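Local structure of A223 penton protein C-terminal domain-containing protein (Sulfolobus turreted icosahedral virus, 4IL7) at residues A[90-103]-A[129-143]. The protein is a structural protein of the viral capsid, probably of its pentons, and is represented here by its C-terminal domain. The protein carries 1 engineered substitution. Numbering follows the deposited sequence.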
loop_
_atom_site.group_PDB
_atom_site.type_symbol
_atom_site.label_atom_id
_atom_site.label_comp_id
_atom_site.label_asym_id
_atom_site.label_seq_id
_atom_site.Cartn_x
_atom_site.Cartn_y
_atom_site.Cartn_z
ATOM N N THR A 90 -10.430 4.603 0.232
ATOM C CA THR A 90 -9.403 4.752 1.242
ATOM C C THR A 90 -9.514 3.638 2.288
ATOM O O THR A 90 -10.572 3.026 2.465
ATOM C CB THR A 90 -9.479 6.111 1.945
ATOM O OG1 THR A 90 -10.703 6.242 2.621
ATOM C CG2 THR A 90 -9.317 7.201 0.936
ATOM N N TYR A 91 -8.393 3.346 2.951
ATOM C CA TYR A 91 -8.335 2.252 3.936
ATOM C C TYR A 91 -7.693 2.774 5.189
ATOM O O TYR A 91 -6.807 3.623 5.119
ATOM C CB TYR A 91 -7.532 1.035 3.408
ATOM C CG TYR A 91 -8.128 0.548 2.132
ATOM C CD1 TYR A 91 -9.218 -0.262 2.122
ATOM C CD2 TYR A 91 -7.628 0.985 0.933
ATOM C CE1 TYR A 91 -9.830 -0.656 0.926
ATOM C CE2 TYR A 91 -8.202 0.632 -0.247
ATOM C CZ TYR A 91 -9.331 -0.115 -0.254
ATOM O OH TYR A 91 -9.878 -0.441 -1.435
ATOM N N THR A 92 -8.082 2.208 6.320
ATOM C CA THR A 92 -7.516 2.542 7.610
ATOM C C THR A 92 -6.643 1.418 8.096
ATOM O O THR A 92 -7.059 0.256 8.129
ATOM C CB THR A 92 -8.636 2.812 8.638
ATOM O OG1 THR A 92 -9.379 3.942 8.199
ATOM C CG2 THR A 92 -8.040 3.116 10.032
ATOM N N ILE A 93 -5.431 1.732 8.477
ATOM C CA ILE A 93 -4.535 0.744 9.022
ATOM C C ILE A 93 -4.887 0.561 10.516
ATOM O O ILE A 93 -4.925 1.531 11.256
ATOM C CB ILE A 93 -3.091 1.218 8.798
ATOM C CG1 ILE A 93 -2.806 1.206 7.279
ATOM C CG2 ILE A 93 -2.120 0.352 9.561
ATOM C CD1 ILE A 93 -1.564 1.947 6.861
ATOM N N PRO A 94 -5.156 -0.681 10.954
ATOM C CA PRO A 94 -5.787 -0.872 12.277
ATOM C C PRO A 94 -4.853 -0.874 13.479
ATOM O O PRO A 94 -5.333 -0.741 14.616
ATOM C CB PRO A 94 -6.436 -2.247 12.133
ATOM C CG PRO A 94 -5.515 -2.987 11.233
ATOM C CD PRO A 94 -5.079 -1.953 10.208
ATOM N N ALA A 95 -3.561 -1.064 13.260
ATOM C CA ALA A 95 -2.626 -1.230 14.361
ATOM C C ALA A 95 -1.264 -0.687 14.026
ATOM O O ALA A 95 -0.993 -0.317 12.894
ATOM C CB ALA A 95 -2.523 -2.702 14.736
ATOM N N ASN A 96 -0.414 -0.595 15.034
ATOM C CA ASN A 96 0.997 -0.375 14.817
ATOM C C ASN A 96 1.615 -1.610 14.186
ATOM O O ASN A 96 1.308 -2.748 14.580
ATOM C CB ASN A 96 1.745 -0.061 16.125
ATOM C CG ASN A 96 1.304 1.230 16.809
ATOM O OD1 ASN A 96 0.513 2.035 16.326
ATOM N ND2 ASN A 96 1.858 1.416 17.991
ATOM N N GLY A 97 2.498 -1.402 13.212
ATOM C CA GLY A 97 3.206 -2.522 12.585
ATOM C C GLY A 97 3.819 -2.101 11.267
ATOM O O GLY A 97 4.184 -0.949 11.093
ATOM N N TYR A 98 3.937 -3.053 10.342
ATOM C CA TYR A 98 4.479 -2.817 9.019
ATOM C C TYR A 98 3.385 -3.022 7.980
ATOM O O TYR A 98 2.810 -4.109 7.841
ATOM C CB TYR A 98 5.654 -3.734 8.723
ATOM C CG TYR A 98 6.785 -3.497 9.650
ATOM C CD1 TYR A 98 7.698 -2.493 9.394
ATOM C CD2 TYR A 98 6.887 -4.221 10.822
ATOM C CE1 TYR A 98 8.731 -2.235 10.280
ATOM C CE2 TYR A 98 7.898 -3.980 11.717
ATOM C CZ TYR A 98 8.824 -2.977 11.452
ATOM O OH TYR A 98 9.851 -2.734 12.332
ATOM N N LEU A 99 3.123 -1.969 7.233
ATOM C CA LEU A 99 2.272 -2.040 6.061
ATOM C C LEU A 99 3.045 -2.684 4.926
ATOM O O LEU A 99 4.163 -2.267 4.544
ATOM C CB LEU A 99 1.844 -0.671 5.630
ATOM C CG LEU A 99 0.861 -0.608 4.462
ATOM C CD1 LEU A 99 -0.473 -1.214 4.829
ATOM C CD2 LEU A 99 0.670 0.828 4.001
ATOM N N ILE A 100 2.453 -3.744 4.377
ATOM C CA ILE A 100 3.029 -4.434 3.246
ATOM C C ILE A 100 2.151 -4.237 2.021
ATOM O O ILE A 100 0.970 -4.560 2.032
ATOM C CB ILE A 100 3.208 -5.957 3.506
ATOM C CG1 ILE A 100 3.938 -6.226 4.812
ATOM C CG2 ILE A 100 3.860 -6.617 2.321
ATOM C CD1 ILE A 100 5.346 -5.752 4.807
ATOM N N ILE A 101 2.754 -3.749 0.947
ATOM C CA ILE A 101 2.112 -3.569 -0.335
ATOM C C ILE A 101 2.843 -4.463 -1.281
ATOM O O ILE A 101 4.036 -4.255 -1.571
ATOM C CB ILE A 101 2.141 -2.116 -0.826
ATOM C CG1 ILE A 101 1.545 -1.132 0.231
ATOM C CG2 ILE A 101 1.362 -2.023 -2.135
ATOM C CD1 ILE A 101 2.619 -0.358 0.872
ATOM N N SER A 102 2.175 -5.513 -1.731
ATOM C CA SER A 102 2.771 -6.471 -2.695
ATOM C C SER A 102 2.169 -6.223 -4.057
ATOM O O SER A 102 0.979 -6.445 -4.262
ATOM C CB SER A 102 2.495 -7.900 -2.239
ATOM O OG SER A 102 3.043 -8.827 -3.142
ATOM N N ILE A 103 2.957 -5.744 -5.004
ATOM C CA ILE A 103 2.480 -5.424 -6.351
ATOM C C ILE A 103 3.082 -6.424 -7.288
ATOM O O ILE A 103 4.326 -6.553 -7.360
ATOM C CB ILE A 103 2.916 -3.999 -6.738
ATOM C CG1 ILE A 103 2.470 -2.932 -5.741
ATOM C CG2 ILE A 103 2.386 -3.700 -8.139
ATOM C CD1 ILE A 103 0.952 -2.787 -5.621
ATOM N N THR A 129 7.728 -3.380 -7.846
ATOM C CA THR A 129 7.136 -4.693 -7.843
ATOM C C THR A 129 7.685 -5.504 -6.695
ATOM O O THR A 129 8.827 -5.292 -6.240
ATOM C CB THR A 129 7.350 -5.426 -9.159
ATOM O OG1 THR A 129 8.748 -5.637 -9.395
ATOM C CG2 THR A 129 6.729 -4.695 -10.285
ATOM N N GLY A 130 6.903 -6.508 -6.283
ATOM C CA GLY A 130 7.223 -7.266 -5.123
ATOM C C GLY A 130 6.752 -6.602 -3.832
ATOM O O GLY A 130 5.792 -5.855 -3.857
ATOM N N GLU A 131 7.431 -6.870 -2.717
ATOM C CA GLU A 131 7.020 -6.360 -1.397
ATOM C C GLU A 131 7.644 -4.994 -1.086
ATOM O O GLU A 131 8.851 -4.750 -1.199
ATOM C CB GLU A 131 7.326 -7.338 -0.258
ATOM C CG GLU A 131 6.454 -8.574 -0.285
ATOM C CD GLU A 131 6.715 -9.477 0.849
ATOM O OE1 GLU A 131 7.501 -9.122 1.745
ATOM O OE2 GLU A 131 6.125 -10.541 0.806
ATOM N N ASN A 132 6.757 -4.114 -0.675
ATOM C CA ASN A 132 7.092 -2.752 -0.249
ATOM C C ASN A 132 6.670 -2.687 1.203
ATOM O O ASN A 132 5.515 -2.960 1.511
ATOM C CB ASN A 132 6.334 -1.718 -1.065
ATOM C CG ASN A 132 6.624 -1.786 -2.522
ATOM O OD1 ASN A 132 7.453 -1.077 -3.054
ATOM N ND2 ASN A 132 5.917 -2.661 -3.251
ATOM N N LYS A 133 7.539 -2.383 2.128
ATOM C CA LYS A 133 7.290 -2.475 3.580
ATOM C C LYS A 133 7.507 -1.071 4.172
ATOM O O LYS A 133 8.602 -0.479 4.037
ATOM C CB LYS A 133 8.298 -3.475 4.151
ATOM C CG LYS A 133 8.194 -3.738 5.623
ATOM C CD LYS A 133 9.011 -4.989 5.969
ATOM C CE LYS A 133 8.941 -5.290 7.446
ATOM N NZ LYS A 133 9.742 -6.520 7.708
ATOM N N ILE A 134 6.491 -0.589 4.880
ATOM C CA ILE A 134 6.459 0.738 5.473
ATOM C C ILE A 134 5.979 0.654 6.918
ATOM O O ILE A 134 4.894 0.215 7.202
ATOM C CB ILE A 134 5.501 1.676 4.691
ATOM C CG1 ILE A 134 5.842 1.696 3.182
ATOM C CG2 ILE A 134 5.514 3.068 5.274
ATOM C CD1 ILE A 134 4.807 2.430 2.294
ATOM N N PRO A 135 6.825 1.065 7.884
ATOM C CA PRO A 135 6.357 1.186 9.261
ATOM C C PRO A 135 5.220 2.168 9.386
ATOM O O PRO A 135 5.299 3.258 8.838
ATOM C CB PRO A 135 7.603 1.703 10.006
ATOM C CG PRO A 135 8.735 1.435 9.101
ATOM C CD PRO A 135 8.218 1.489 7.718
ATOM N N VAL A 136 4.176 1.795 10.095
ATOM C CA VAL A 136 3.018 2.598 10.268
ATOM C C VAL A 136 2.453 2.507 11.715
ATOM O O VAL A 136 2.619 1.497 12.428
ATOM C CB VAL A 136 1.892 2.219 9.272
ATOM C CG1 VAL A 136 2.316 2.548 7.851
ATOM C CG2 VAL A 136 1.475 0.769 9.390
ATOM N N ILE A 137 1.778 3.567 12.132
ATOM C CA ILE A 137 1.084 3.539 13.401
ATOM C C ILE A 137 -0.428 3.415 13.140
ATOM O O ILE A 137 -0.972 3.700 12.051
ATOM C CB ILE A 137 1.457 4.709 14.331
ATOM C CG1 ILE A 137 0.723 5.930 13.884
ATOM C CG2 ILE A 137 2.962 4.983 14.245
ATOM C CD1 ILE A 137 0.994 7.105 14.792
ATOM N N ALA A 138 -1.093 2.896 14.140
ATOM C CA ALA A 138 -2.535 2.710 14.117
ATOM C C ALA A 138 -3.305 3.936 13.680
ATOM O O ALA A 138 -3.026 5.058 14.143
ATOM C CB ALA A 138 -2.998 2.265 15.482
ATOM N N GLY A 139 -4.243 3.759 12.773
ATOM C CA GLY A 139 -5.099 4.820 12.278
ATOM C C GLY A 139 -4.548 5.549 11.061
ATOM O O GLY A 139 -5.230 6.395 10.487
ATOM N N THR A 140 -3.328 5.181 10.615
ATOM C CA THR A 140 -2.796 5.715 9.356
ATOM C C THR A 140 -3.776 5.402 8.232
ATOM O O THR A 140 -4.354 4.298 8.199
ATOM C CB THR A 140 -1.404 5.108 9.073
ATOM O OG1 THR A 140 -0.518 5.504 10.122
ATOM C CG2 THR A 140 -0.828 5.596 7.751
ATOM N N GLN A 141 -4.030 6.323 7.327
ATOM C CA GLN A 141 -4.890 6.122 6.193
ATOM C C GLN A 141 -4.098 5.930 4.939
ATOM O O GLN A 141 -3.114 6.608 4.682
ATOM C CB GLN A 141 -5.732 7.354 6.030
ATOM C CG GLN A 141 -6.654 7.612 7.229
ATOM C CD GLN A 141 -7.783 6.688 7.303
ATOM O OE1 GLN A 141 -7.893 5.943 8.260
ATOM N NE2 GLN A 141 -8.654 6.744 6.308
ATOM N N ILE A 142 -4.535 5.005 4.104
ATOM C CA ILE A 142 -4.055 4.871 2.718
ATOM C C ILE A 142 -4.970 5.705 1.875
ATOM O O ILE A 142 -6.167 5.364 1.666
ATOM C CB ILE A 142 -4.117 3.408 2.243
ATOM C CG1 ILE A 142 -3.301 2.528 3.155
ATOM C CG2 ILE A 142 -3.639 3.323 0.792
ATOM C CD1 ILE A 142 -3.402 1.038 2.824
ATOM N N THR A 143 -4.539 6.880 1.433
ATOM C CA THR A 143 -5.428 7.763 0.684
ATOM C C THR A 143 -5.372 7.624 -0.829
ATOM O O THR A 143 -6.306 7.962 -1.510
ATOM C CB THR A 143 -5.171 9.230 1.087
ATOM O OG1 THR A 143 -3.797 9.495 0.741
ATOM C CG2 THR A 143 -5.283 9.332 2.604
HETATM O O HOH W 1 -10.500 5.151 5.130
#
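K133 lies across Y98 on the face of the sheet that also carries I100 and P135. Followed outward, its CB and CG run alongside the I100 methyl, CG coming 3.6 Å from I100 CD1. CD still touches that methyl, CE sits over one face of the Y98 ring, 3.6 Å from CG of Y98, and NZ ends 4.8 Å from the ring centroid in a cation-pi contact. CG anti to the backbone N (chi1 -179°), with the chain extended beyond it, carries CE over the ring; a long lysine suits this exposed place because its methylenes cover apolar groups while its charge stays at the tip.

Strands 97-103 and 130-136 form an antiparallel ladder, with L99–I134 and I101–N132 among its hydrogen-bonded pairs. The opposite face is mostly aliphatic: L99 packs on V136, and I101 CD1 meets I134 CD1 at 3.8 Å. Asparagine suits position 132 because its ND2 joins the backbone N in gripping I101 O, from opposite faces of the carbonyl plane; ND2 also bonds to Q128 O.

Loop 93-96 enters this sheet from the facing one, and turn 137-140 leaves for it. Branched I93 reaches both sheets, CG2 3.6 Å from V136 CG2 and CD1 against T140 and I142. N96 offers a carboxamide oxygen, OD1, to A138 N, 2.8 Å away and nearly straight (173°). A strand pair crossing in antiparallel sense between two sheets is characteristic of a jelly roll, here a partial one.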